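Local atomic coordinates of EmGH1 (PDB entry 5Z87), a protein that probably acts as a beta-glucosidase of glycoside hydrolase family 3, cleaving glucose units from beta-linked substrates. Residues Ala484-Asp489 / Asn535-Arg540; Ser503-Pro508 / Glu556-Gln561; Ile528-Gly533 / Glu563-Leu568; Gly582-Pro587 / Asp599-Gly604. All blocks are in the same frame, centred on the assembly; numbering follows the deposited sequence. Where two conformers were deposited one is given.

Contact 1: residues Ala484-Asp489 / Asn535-Arg540; sequences AITAGD and NESTAR
The flat carboxamide of N535 has I485 CG2 over one face, 3.7 Å from ND2, and S537 N coming from the other, while T486 OG1 meets the ND2 end. This amide builds an Asx turn that joins two loops of the alpha/beta family 3 C-terminal domain. ND2 gives a hydrogen bond to T486 OG1 at 2.9 Å, the hydroxyl tilted 20° out of the amide plane. OD1 accepts from S537 N at 2.8 Å and, nearly in line with its C=O bond, from T538 N. T538 returns the favour, its OG1 taking the backbone N of N535. T486 OG1 in turn donates to D489 OD2 at 2.8 Å, inside a type II beta turn, which fixes the hydroxyl from two sides. An alanine in place of N535 would probably leave T486 OG1 without its amide donor, and so the segments without their only mutual hydrogen bond, and S537 N and T538 N without their side-chain acceptor. F653 of the second subunit packs on T486 and T538, so the junction lies beside the dimer contact. Aliphatic carbons close it: I485 CG2 meets T538 CG2 at 3.6 Å, and T486 CG2 rests 3.8 Å from S537 CB.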
loop_
_atom_site.group_PDB
_atom_site.type_symbol
_atom_site.label_atom_id
_atom_site.label_comp_id
_atom_site.label_asym_id
_atom_site.label_seq_id
_atom_site.Cartn_x
_atom_site.Cartn_y
_atom_site.Cartn_z
ATOM N N ALA A 484 -26.063 17.933 8.247
ATOM C CA ALA A 484 -25.723 17.869 6.834
ATOM C C ALA A 484 -24.311 17.321 6.679
ATOM O O ALA A 484 -23.438 17.570 7.516
ATOM C CB ALA A 484 -25.821 19.250 6.171
ATOM N N ILE A 485 -24.095 16.563 5.601
ATOM C CA ILE A 485 -22.761 16.090 5.237
ATOM C C ILE A 485 -22.098 17.158 4.378
ATOM O O ILE A 485 -21.030 17.691 4.715
ATOM C CB ILE A 485 -22.832 14.736 4.507
ATOM C CG1 ILE A 485 -23.293 13.637 5.473
ATOM C CG2 ILE A 485 -21.494 14.395 3.858
ATOM C CD1 ILE A 485 -23.640 12.324 4.805
ATOM N N THR A 486 -22.746 17.500 3.276
ATOM C CA THR A 486 -22.267 18.537 2.380
ATOM C C THR A 486 -23.217 19.726 2.427
ATOM O O THR A 486 -24.427 19.566 2.601
ATOM C CB THR A 486 -22.136 17.994 0.959
ATOM O OG1 THR A 486 -23.209 17.075 0.704
ATOM C CG2 THR A 486 -20.814 17.254 0.826
ATOM N N ALA A 487 -22.654 20.926 2.303
ATOM C CA ALA A 487 -23.458 22.133 2.422
ATOM C C ALA A 487 -24.347 22.304 1.197
ATOM O O ALA A 487 -23.930 22.052 0.063
ATOM C CB ALA A 487 -22.567 23.355 2.611
ATOM N N GLY A 488 -25.589 22.720 1.440
ATOM C CA GLY A 488 -26.578 22.818 0.392
ATOM C C GLY A 488 -27.262 21.516 0.045
ATOM O O GLY A 488 -28.145 21.511 -0.823
ATOM N N ASP A 489 -26.883 20.413 0.684
ATOM C CA ASP A 489 -27.519 19.118 0.460
ATOM C C ASP A 489 -28.281 18.757 1.735
ATOM O O ASP A 489 -27.834 17.954 2.557
ATOM C CB ASP A 489 -26.474 18.031 0.050
ATOM C CG ASP A 489 -25.811 18.335 -1.304
ATOM O OD1 ASP A 489 -26.536 18.671 -2.274
ATOM O OD2 ASP A 489 -24.564 18.242 -1.395
ATOM N N ASN A 535 -22.222 10.470 0.971
ATOM C CA ASN A 535 -23.034 10.715 -0.217
ATOM C C ASN A 535 -22.127 10.728 -1.442
ATOM O O ASN A 535 -20.922 10.447 -1.367
ATOM C CB ASN A 535 -23.868 12.003 -0.080
ATOM C CG ASN A 535 -23.020 13.246 0.096
ATOM O OD1 ASN A 535 -21.879 13.313 -0.363
ATOM N ND2 ASN A 535 -23.580 14.249 0.764
ATOM N N GLU A 536 -22.735 11.074 -2.574
ATOM C CA GLU A 536 -22.095 11.073 -3.878
ATOM C C GLU A 536 -21.066 12.180 -4.019
ATOM O O GLU A 536 -20.372 12.223 -5.036
ATOM C CB GLU A 536 -23.175 11.182 -4.964
ATOM C CG GLU A 536 -24.065 9.928 -5.078
ATOM C CD GLU A 536 -25.216 9.863 -4.057
ATOM O OE1 GLU A 536 -26.017 8.902 -4.143
ATOM O OE2 GLU A 536 -25.322 10.751 -3.173
ATOM N N SER A 537 -20.936 13.059 -3.025
ATOM C CA SER A 537 -19.824 14.000 -2.977
ATOM C C SER A 537 -18.658 13.520 -2.108
ATOM O O SER A 537 -17.520 13.925 -2.355
ATOM C CB SER A 537 -20.298 15.365 -2.463
ATOM O OG SER A 537 -20.927 16.102 -3.485
ATOM N N THR A 538 -18.891 12.670 -1.102
ATOM C CA THR A 538 -17.777 12.232 -0.261
ATOM C C THR A 538 -17.108 10.961 -0.777
ATOM O O THR A 538 -15.929 10.734 -0.478
ATOM C CB THR A 538 -18.229 12.057 1.195
ATOM O OG1 THR A 538 -19.277 11.090 1.295
ATOM C CG2 THR A 538 -18.737 13.399 1.742
ATOM N N ALA A 539 -17.823 10.143 -1.548
ATOM C CA ALA A 539 -17.242 9.080 -2.362
ATOM C C ALA A 539 -17.626 9.381 -3.805
ATOM O O ALA A 539 -18.812 9.350 -4.157
ATOM C CB ALA A 539 -17.743 7.697 -1.939
ATOM N N ARG A 540 -16.640 9.715 -4.628
ATOM C CA ARG A 540 -16.919 9.920 -6.039
ATOM C C ARG A 540 -15.635 9.721 -6.824
ATOM O O ARG A 540 -14.532 9.670 -6.272
ATOM C CB ARG A 540 -17.514 11.305 -6.311
ATOM C CG ARG A 540 -16.516 12.448 -6.227
ATOM C CD ARG A 540 -17.124 13.755 -6.712
ATOM N NE ARG A 540 -17.790 13.627 -8.011
ATOM C CZ ARG A 540 -19.067 13.933 -8.229
ATOM N NH1 ARG A 540 -19.820 14.390 -7.233
ATOM N NH2 ARG A 540 -19.592 13.794 -9.441
#

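Contact 2: residues Ser503-Pro508 / Glu556-Gln561; sequences SVQADP and ELIGEQ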
loop_
_atom_site.group_PDB
_atom_site.type_symbol
_atom_site.label_atom_id
_atom_site.label_comp_id
_atom_site.label_asym_id
_atom_site.label_seq_id
_atom_site.Cartn_x
_atom_site.Cartn_y
_atom_site.Cartn_z
ATOM N N SER A 503 -18.420 20.807 -4.471
ATOM C CA SER A 503 -19.019 20.465 -3.194
ATOM C C SER A 503 -18.163 20.995 -2.047
ATOM O O SER A 503 -16.928 20.955 -2.099
ATOM C CB SER A 503 -19.182 18.949 -3.102
ATOM O OG SER A 503 -19.619 18.545 -1.823
ATOM N N VAL A 504 -18.828 21.521 -1.016
ATOM C CA VAL A 504 -18.170 22.002 0.195
ATOM C C VAL A 504 -18.740 21.255 1.401
ATOM O O VAL A 504 -19.908 20.858 1.419
ATOM C CB VAL A 504 -18.319 23.533 0.365
ATOM C CG1 VAL A 504 -18.060 24.236 -0.951
ATOM C CG2 VAL A 504 -19.692 23.886 0.846
ATOM N N GLN A 505 -17.898 21.039 2.410
ATOM C CA GLN A 505 -18.346 20.301 3.581
ATOM C C GLN A 505 -19.321 21.137 4.409
ATOM O O GLN A 505 -19.234 22.363 4.458
ATOM C CB GLN A 505 -17.149 19.882 4.432
ATOM C CG GLN A 505 -17.479 18.810 5.454
ATOM C CD GLN A 505 -16.257 18.360 6.228
ATOM O OE1 GLN A 505 -15.135 18.701 5.870
ATOM N NE2 GLN A 505 -16.469 17.595 7.296
ATOM N N ALA A 506 -20.258 20.462 5.063
ATOM C CA ALA A 506 -21.274 21.173 5.824
ATOM C C ALA A 506 -20.657 21.896 7.015
ATOM O O ALA A 506 -19.641 21.468 7.574
ATOM C CB ALA A 506 -22.358 20.213 6.302
ATOM N N ASP A 507 -21.285 23.011 7.398
ATOM C CA ASP A 507 -20.745 23.846 8.469
ATOM C C ASP A 507 -20.974 23.189 9.829
ATOM O O ASP A 507 -22.108 22.807 10.146
ATOM C CB ASP A 507 -21.376 25.236 8.435
ATOM C CG ASP A 507 -20.953 26.092 9.611
ATOM O OD1 ASP A 507 -19.752 26.104 9.946
ATOM O OD2 ASP A 507 -21.825 26.748 10.214
ATOM N N PRO A 508 -19.928 23.020 10.645
ATOM C CA PRO A 508 -20.125 22.391 11.962
ATOM C C PRO A 508 -21.082 23.144 12.874
ATOM O O PRO A 508 -21.891 22.499 13.550
ATOM C CB PRO A 508 -18.706 22.354 12.541
ATOM C CG PRO A 508 -17.814 22.371 11.351
ATOM C CD PRO A 508 -18.503 23.225 10.337
ATOM N N GLU A 556 -14.059 6.773 8.873
ATOM C CA GLU A 556 -15.173 7.068 9.758
ATOM C C GLU A 556 -16.253 7.853 9.022
ATOM O O GLU A 556 -16.017 8.452 7.966
ATOM C CB GLU A 556 -14.714 7.889 10.959
ATOM C CG GLU A 556 -14.546 7.105 12.228
ATOM C CD GLU A 556 -15.852 6.713 12.867
ATOM O OE1 GLU A 556 -16.939 6.960 12.281
ATOM O OE2 GLU A 556 -15.783 6.161 13.982
ATOM N N LEU A 557 -17.453 7.851 9.605
ATOM C CA LEU A 557 -18.492 8.790 9.197
ATOM C C LEU A 557 -17.957 10.208 9.211
ATOM O O LEU A 557 -17.374 10.659 10.204
ATOM C CB LEU A 557 -19.692 8.685 10.133
ATOM C CG LEU A 557 -20.279 7.292 10.209
ATOM C CD1 LEU A 557 -21.508 7.332 11.099
ATOM C CD2 LEU A 557 -20.623 6.833 8.792
ATOM N N ILE A 558 -18.142 10.900 8.116
ATOM C CA ILE A 558 -17.547 12.223 7.973
ATOM C C ILE A 558 -18.348 13.236 8.781
ATOM O O ILE A 558 -19.567 13.105 8.961
ATOM C CB ILE A 558 -17.461 12.612 6.484
ATOM C CG1 ILE A 558 -16.588 13.845 6.310
ATOM C CG2 ILE A 558 -18.846 12.865 5.890
ATOM C CD1 ILE A 558 -16.134 14.024 4.880
ATOM N N GLY A 559 -17.637 14.230 9.313
ATOM C CA GLY A 559 -18.285 15.415 9.859
ATOM C C GLY A 559 -18.895 15.185 11.233
ATOM O O GLY A 559 -18.264 14.616 12.135
ATOM N N GLU A 560 -20.143 15.637 11.397
ATOM C CA GLU A 560 -20.800 15.688 12.694
ATOM C C GLU A 560 -21.787 14.561 12.894
ATOM O O GLU A 560 -22.580 14.613 13.838
ATOM C CB GLU A 560 -21.519 17.028 12.878
ATOM C CG GLU A 560 -20.588 18.171 13.223
ATOM C CD GLU A 560 -19.691 18.529 12.065
ATOM O OE1 GLU A 560 -20.220 18.821 10.973
ATOM O OE2 GLU A 560 -18.457 18.496 12.240
ATOM N N GLN A 561 -21.764 13.550 12.031
ATOM C CA GLN A 561 -22.768 12.496 12.116
ATOM C C GLN A 561 -22.620 11.677 13.395
ATOM O O GLN A 561 -23.621 11.222 13.958
ATOM C CB GLN A 561 -22.674 11.582 10.900
ATOM C CG GLN A 561 -23.052 12.216 9.561
ATOM C CD GLN A 561 -22.864 11.214 8.438
ATOM O OE1 GLN A 561 -23.733 10.377 8.188
ATOM N NE2 GLN A 561 -21.699 11.253 7.800
HETATM O O HOH W 1 -19.074 18.795 8.673
#
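E560 OE1, resting 3.7 Å from P508 CA, is gripped by a water at 2.6 Å and by ND2 of N511 in helix 508-522. That water is the polar bridge between 503-508 and 556-561: it donates to E560 OE1 and also to A506 O at 2.9 Å, and accepts a weak bond from Q505 NE2. No direct hydrogen bond links the two segments, which lie in the loops after strands 476-480 and 527-533 of the family 3 C-terminal domain. The carboxylate gets there because the E560 chain bends at chi2 (69°), which swings CD back over P508; OE2 then lies 3.9 Å from P508 CB. Q505 does the opposite: with CG anti to its backbone N (chi1 -165°) and the chain straight beyond it, NE2 reaches G559 CA at 3.8 Å, and the side chains of Q505 and I558 meet tip to tip, NE2 near CG1. G559 belongs to a type II' turn from I558 to Q561, tied by Q561 NE2, which donates to I558 O at 3.1 Å, on a lone pair in the carbonyl plane. An alanine in place of E560 would probably leave the water and N511 ND2 without their carboxylate acceptor and bare the flank of P508. Two helix starts meet here: E560 is the N-cap residue of helix 561-569 and D507 caps R510 N. F653 of the second subunit packs on Q505 and I558. The chemistry is that of a solvated seam: a carboxylate near a helix start, held by a water and an amide, which would probably favour its ionised form.

Contact 3: residues Ile528-Gly533 / Glu563-Leu568; sequences IVMCLG and ELAEAL
M530 and L568 slide past each other in opposite directions where strand 528-533 packs on helix 563-568. The thioether sulphur does the touching: M530 SD lies 3.8 Å from L568 CD1 and equally near the backbone CA of A565. A bend at the end of the chain (chi3 -75°) then turns CE onto A565 CB, 3.9 Å away, so the methionine lies over the small residue and beside the large one. I528 meets the same leucine at a slant, CG2 against CD1 at 3.9 Å, the branch being the one anti to its backbone N. Two residues beyond M530 along the strand, L532 and L564 also cross at an angle, joining CD2 to CD2 at 3.9 Å, while L532 CD1 approaches A565 CB at 4.2 Å. The alternation is that of a beta strand: I528, M530 and L532 face the helix, V529 and C531 the other side of the sheet. The axes run nearly antiparallel, at 168° and 10.1 Å apart, as in a beta-alpha-beta crossover, the helix carrying the chain from strand 527-533 to its parallel neighbour 574-580. Neighbouring helices close the flanks: I515 of helix 508-522 lies against L564, and L590 of helix 588-593 against M530 and A565. With no hydrogen bond between the two segments, cohesion comes from fitted hydrocarbon and sulphur surfaces, and the small A565 is consistent with the sulphur lying so near the helix backbone.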
loop_
_atom_site.group_PDB
_atom_site.type_symbol
_atom_site.label_atom_id
_atom_site.label_comp_id
_atom_site.label_asym_id
_atom_site.label_seq_id
_atom_site.Cartn_x
_atom_site.Cartn_y
_atom_site.Cartn_z
ATOM N N ILE A 528 -36.351 6.069 17.162
ATOM C CA ILE A 528 -35.488 6.951 16.379
ATOM C C ILE A 528 -34.765 6.103 15.335
ATOM O O ILE A 528 -34.133 5.097 15.681
ATOM C CB ILE A 528 -34.467 7.682 17.268
ATOM C CG1 ILE A 528 -35.161 8.461 18.382
ATOM C CG2 ILE A 528 -33.577 8.598 16.441
ATOM C CD1 ILE A 528 -34.174 9.080 19.329
ATOM N N VAL A 529 -34.857 6.499 14.068
ATOM C CA VAL A 529 -34.185 5.798 12.973
ATOM C C VAL A 529 -33.210 6.775 12.341
ATOM O O VAL A 529 -33.631 7.741 11.687
ATOM C CB VAL A 529 -35.164 5.257 11.925
ATOM C CG1 VAL A 529 -34.392 4.740 10.736
ATOM C CG2 VAL A 529 -36.032 4.158 12.507
ATOM N N MET A 530 -31.910 6.532 12.533
ATOM C CA MET A 530 -30.867 7.429 12.048
ATOM C C MET A 530 -30.369 6.962 10.682
ATOM O O MET A 530 -29.964 5.802 10.522
ATOM C CB MET A 530 -29.718 7.494 13.048
ATOM C CG MET A 530 -30.200 7.563 14.493
ATOM S SD MET A 530 -28.888 7.933 15.659
ATOM C CE MET A 530 -28.015 6.358 15.718
ATOM N N CYS A 531 -30.407 7.869 9.703
ATOM C CA CYS A 531 -29.983 7.616 8.324
ATOM C C CYS A 531 -28.684 8.380 8.088
ATOM O O CYS A 531 -28.694 9.601 7.901
ATOM C CB CYS A 531 -31.068 8.033 7.342
ATOM S SG CYS A 531 -32.615 7.142 7.617
ATOM N N LEU A 532 -27.566 7.653 8.109
ATOM C CA LEU A 532 -26.233 8.241 8.108
ATOM C C LEU A 532 -25.368 7.565 7.041
ATOM O O LEU A 532 -25.780 6.603 6.381
ATOM C CB LEU A 532 -25.585 8.111 9.494
ATOM C CG LEU A 532 -26.461 8.341 10.733
ATOM C CD1 LEU A 532 -25.808 7.754 11.959
ATOM C CD2 LEU A 532 -26.689 9.816 10.928
ATOM N N GLY A 533 -24.153 8.081 6.873
ATOM C CA GLY A 533 -23.171 7.434 6.022
ATOM C C GLY A 533 -22.318 8.425 5.265
ATOM O O GLY A 533 -21.533 9.180 5.858
ATOM N N GLU A 563 -21.429 12.846 16.271
ATOM C CA GLU A 563 -22.014 13.756 17.250
ATOM C C GLU A 563 -23.530 13.619 17.280
ATOM O O GLU A 563 -24.127 13.418 18.344
ATOM C CB GLU A 563 -21.604 15.197 16.934
ATOM C CG GLU A 563 -21.843 16.162 18.079
ATOM C CD GLU A 563 -21.202 17.512 17.856
ATOM O OE1 GLU A 563 -20.247 17.595 17.046
ATOM O OE2 GLU A 563 -21.651 18.491 18.501
ATOM N N LEU A 564 -24.168 13.686 16.107
ATOM C CA LEU A 564 -25.621 13.550 16.051
ATOM C C LEU A 564 -26.069 12.209 16.614
ATOM O O LEU A 564 -27.050 12.138 17.367
ATOM C CB LEU A 564 -26.110 13.711 14.610
ATOM C CG LEU A 564 -27.539 13.244 14.309
ATOM C CD1 LEU A 564 -28.588 14.175 14.962
ATOM C CD2 LEU A 564 -27.767 13.121 12.802
ATOM N N ALA A 565 -25.357 11.133 16.264
ATOM C CA ALA A 565 -25.778 9.804 16.684
ATOM C C ALA A 565 -25.696 9.651 18.194
ATOM O O ALA A 565 -26.622 9.124 18.823
ATOM C CB ALA A 565 -24.929 8.742 15.994
ATOM N N GLU A 566 -24.594 10.102 18.793
ATOM C CA GLU A 566 -24.468 9.994 20.241
ATOM C C GLU A 566 -25.483 10.880 20.965
ATOM O O GLU A 566 -25.974 10.503 22.038
ATOM C CB GLU A 566 -23.040 10.333 20.664
ATOM C CG GLU A 566 -21.997 9.477 19.964
ATOM C CD GLU A 566 -20.612 9.672 20.536
ATOM O OE1 GLU A 566 -19.838 10.501 19.990
ATOM O OE2 GLU A 566 -20.304 8.997 21.543
ATOM N N ALA A 567 -25.826 12.040 20.390
ATOM C CA ALA A 567 -26.819 12.907 21.019
ATOM C C ALA A 567 -28.174 12.224 21.084
ATOM O O ALA A 567 -28.881 12.332 22.091
ATOM C CB ALA A 567 -26.927 14.234 20.273
ATOM N N LEU A 568 -28.552 11.510 20.023
ATOM C CA LEU A 568 -29.842 10.825 20.000
ATOM C C LEU A 568 -29.818 9.568 20.856
ATOM O O LEU A 568 -30.820 9.230 21.506
ATOM C CB LEU A 568 -30.232 10.478 18.557
ATOM C CG LEU A 568 -30.480 11.688 17.644
ATOM C CD1 LEU A 568 -30.699 11.272 16.187
ATOM C CD2 LEU A 568 -31.678 12.514 18.151
#

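Contact 4: residues Gly582-Pro587 / Asp599-Gly604; sequences GRPLSP and DAFYPG
F601 starts beside G582 rather than aimed at it, its CB and CG touching nothing of 582-587, and the ring then turns its CD1 edge to the glycine. CD1 meets G582 O at 3.4 Å, with the oxygen near the ring plane. The next rim atom, CE1, lies 4.0 Å from P584 CA and within loose apolar reach of the proline ring, while CZ at the tip stays further back. On one face D599 OD1 stands 3.6 Å above the plane, toward the rim. The same oxygen takes a weak bond from F601 N and a hydrogen bond from H581 NE2; the H581 ring also meets that of F601. The second aromatic, Y602, comes at G582 more obliquely: its CZ approaches the glycine N to 3.2 Å and its CE2 the CA to 3.3 Å. A side chain on G582 would be tight against that ring. A water ties the segments once more, accepting from L585 N and donating to D599 OD2, each at 2.9 Å. R583 turns the other way, its NH1 bonded to T538 O. M147 of helix 146-150 reaches both P584 and F601. Strand 574-580, helix 588-593 and parallel strand 596-601 form a beta-alpha-beta unit, and here the loop after the first strand packs against the end of the second, at the C-terminal strand ends of the mixed sheet in the family 3 C-terminal domain.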
loop_
_atom_site.group_PDB
_atom_site.type_symbol
_atom_site.label_atom_id
_atom_site.label_comp_id
_atom_site.label_asym_id
_atom_site.label_seq_id
_atom_site.Cartn_x
_atom_site.Cartn_y
_atom_site.Cartn_z
ATOM N N GLY A 582 -21.486 5.279 -0.402
ATOM C CA GLY A 582 -20.791 4.617 -1.495
ATOM C C GLY A 582 -19.708 3.629 -1.078
ATOM O O GLY A 582 -19.925 2.417 -1.115
ATOM N N ARG A 583 -18.541 4.126 -0.689
ATOM C CA ARG A 583 -17.440 3.249 -0.275
ATOM C C ARG A 583 -17.784 2.480 1.001
ATOM O O ARG A 583 -18.625 2.912 1.794
ATOM C CB ARG A 583 -16.183 4.067 -0.024
ATOM C CG ARG A 583 -16.384 5.086 1.095
ATOM C CD ARG A 583 -15.071 5.645 1.613
ATOM N NE ARG A 583 -14.249 6.189 0.533
ATOM C CZ ARG A 583 -14.438 7.386 -0.009
ATOM N NH1 ARG A 583 -15.421 8.168 0.435
ATOM N NH2 ARG A 583 -13.636 7.803 -0.986
ATOM N N PRO A 584 -17.127 1.347 1.237
ATOM C CA PRO A 584 -17.210 0.730 2.567
ATOM C C PRO A 584 -16.737 1.718 3.616
ATOM O O PRO A 584 -15.685 2.346 3.460
ATOM C CB PRO A 584 -16.272 -0.477 2.463
ATOM C CG PRO A 584 -16.173 -0.768 0.982
ATOM C CD PRO A 584 -16.244 0.589 0.333
ATOM N N LEU A 585 -17.521 1.858 4.690
ATOM C CA LEU A 585 -17.192 2.767 5.786
ATOM C C LEU A 585 -16.867 1.992 7.060
ATOM O O LEU A 585 -17.333 0.868 7.264
ATOM C CB LEU A 585 -18.341 3.744 6.058
ATOM C CG LEU A 585 -18.532 4.822 4.983
ATOM C CD1 LEU A 585 -19.805 5.599 5.209
ATOM C CD2 LEU A 585 -17.340 5.763 4.935
ATOM N N SER A 586 -16.071 2.612 7.932
ATOM C CA SER A 586 -15.639 1.998 9.188
ATOM C C SER A 586 -16.182 2.830 10.342
ATOM O O SER A 586 -15.445 3.615 10.961
ATOM C CB SER A 586 -14.119 1.887 9.263
ATOM O OG SER A 586 -13.664 0.971 8.295
ATOM N N PRO A 587 -17.462 2.680 10.657
ATOM C CA PRO A 587 -18.162 3.549 11.618
ATOM C C PRO A 587 -17.999 3.016 13.046
ATOM O O PRO A 587 -18.892 2.407 13.642
ATOM C CB PRO A 587 -19.607 3.486 11.120
ATOM C CG PRO A 587 -19.721 2.031 10.602
ATOM C CD PRO A 587 -18.329 1.579 10.196
ATOM N N ASP A 599 -26.789 -1.872 6.882
ATOM C CA ASP A 599 -25.890 -1.293 5.891
ATOM C C ASP A 599 -26.546 -1.438 4.527
ATOM O O ASP A 599 -26.664 -2.551 4.002
ATOM C CB ASP A 599 -24.510 -1.946 5.917
ATOM C CG ASP A 599 -23.437 -1.045 5.312
ATOM O OD1 ASP A 599 -23.784 -0.181 4.458
ATOM O OD2 ASP A 599 -22.252 -1.192 5.699
ATOM N N ALA A 600 -26.980 -0.315 3.958
ATOM C CA ALA A 600 -27.730 -0.350 2.712
ATOM C C ALA A 600 -26.899 0.074 1.516
ATOM O O ALA A 600 -27.380 -0.026 0.382
ATOM C CB ALA A 600 -28.980 0.543 2.814
ATOM N N PHE A 601 -25.669 0.532 1.748
ATOM C CA PHE A 601 -24.849 1.112 0.700
ATOM C C PHE A 601 -25.675 2.150 -0.065
ATOM O O PHE A 601 -26.067 3.169 0.518
ATOM C CB PHE A 601 -24.264 -0.019 -0.163
ATOM C CG PHE A 601 -23.038 -0.655 0.472
ATOM C CD1 PHE A 601 -21.785 -0.058 0.340
ATOM C CD2 PHE A 601 -23.149 -1.787 1.266
ATOM C CE1 PHE A 601 -20.661 -0.611 0.939
ATOM C CE2 PHE A 601 -22.032 -2.346 1.880
ATOM C CZ PHE A 601 -20.779 -1.762 1.708
ATOM N N TYR A 602 -25.943 1.934 -1.346
ATOM C CA TYR A 602 -26.922 2.756 -2.062
ATOM C C TYR A 602 -27.984 1.792 -2.541
ATOM O O TYR A 602 -27.694 0.950 -3.407
ATOM C CB TYR A 602 -26.308 3.522 -3.229
ATOM C CG TYR A 602 -25.413 4.669 -2.815
ATOM C CD1 TYR A 602 -25.771 5.520 -1.777
ATOM C CD2 TYR A 602 -24.197 4.892 -3.449
ATOM C CE1 TYR A 602 -24.958 6.579 -1.399
ATOM C CE2 TYR A 602 -23.388 5.949 -3.092
ATOM C CZ TYR A 602 -23.769 6.790 -2.056
ATOM O OH TYR A 602 -22.963 7.845 -1.681
ATOM N N PRO A 603 -29.194 1.824 -1.976
ATOM C CA PRO A 603 -30.136 0.718 -2.190
ATOM C C PRO A 603 -31.052 0.887 -3.402
ATOM O O PRO A 603 -32.035 0.154 -3.548
ATOM C CB PRO A 603 -30.922 0.695 -0.874
ATOM C CG PRO A 603 -30.916 2.108 -0.434
ATOM C CD PRO A 603 -29.638 2.729 -0.903
ATOM N N GLY A 604 -30.730 1.802 -4.305
ATOM C CA GLY A 604 -31.499 1.894 -5.531
ATOM C C GLY A 604 -32.776 2.696 -5.346
ATOM O O GLY A 604 -33.039 3.272 -4.292
HETATM O O HOH W 2 -19.687 0.119 5.384
#

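Contacts 1, 3 and 4 are buried, whereas contact 2 lies at the surface; all four fall within the family 3 C-terminal domain. Contacts 1 and 2 join the same pair of loops, those after strands 476-480 and 527-533, with centres about 8 Å apart, and both touch the second subunit. Contact 1 relies on a direct side-chain hydrogen bond, contact 2 on a bridging water. Contact 3 is wholly apolar, strand against helix, and contact 4 sets aromatic rings against glycine backbone, with a water besides, at the strand ends of the same sheet. The R583 side chain joins contact 4 to contact 1, and Q561 OE1 bonded to G533 N ties contact 2 to contact 3.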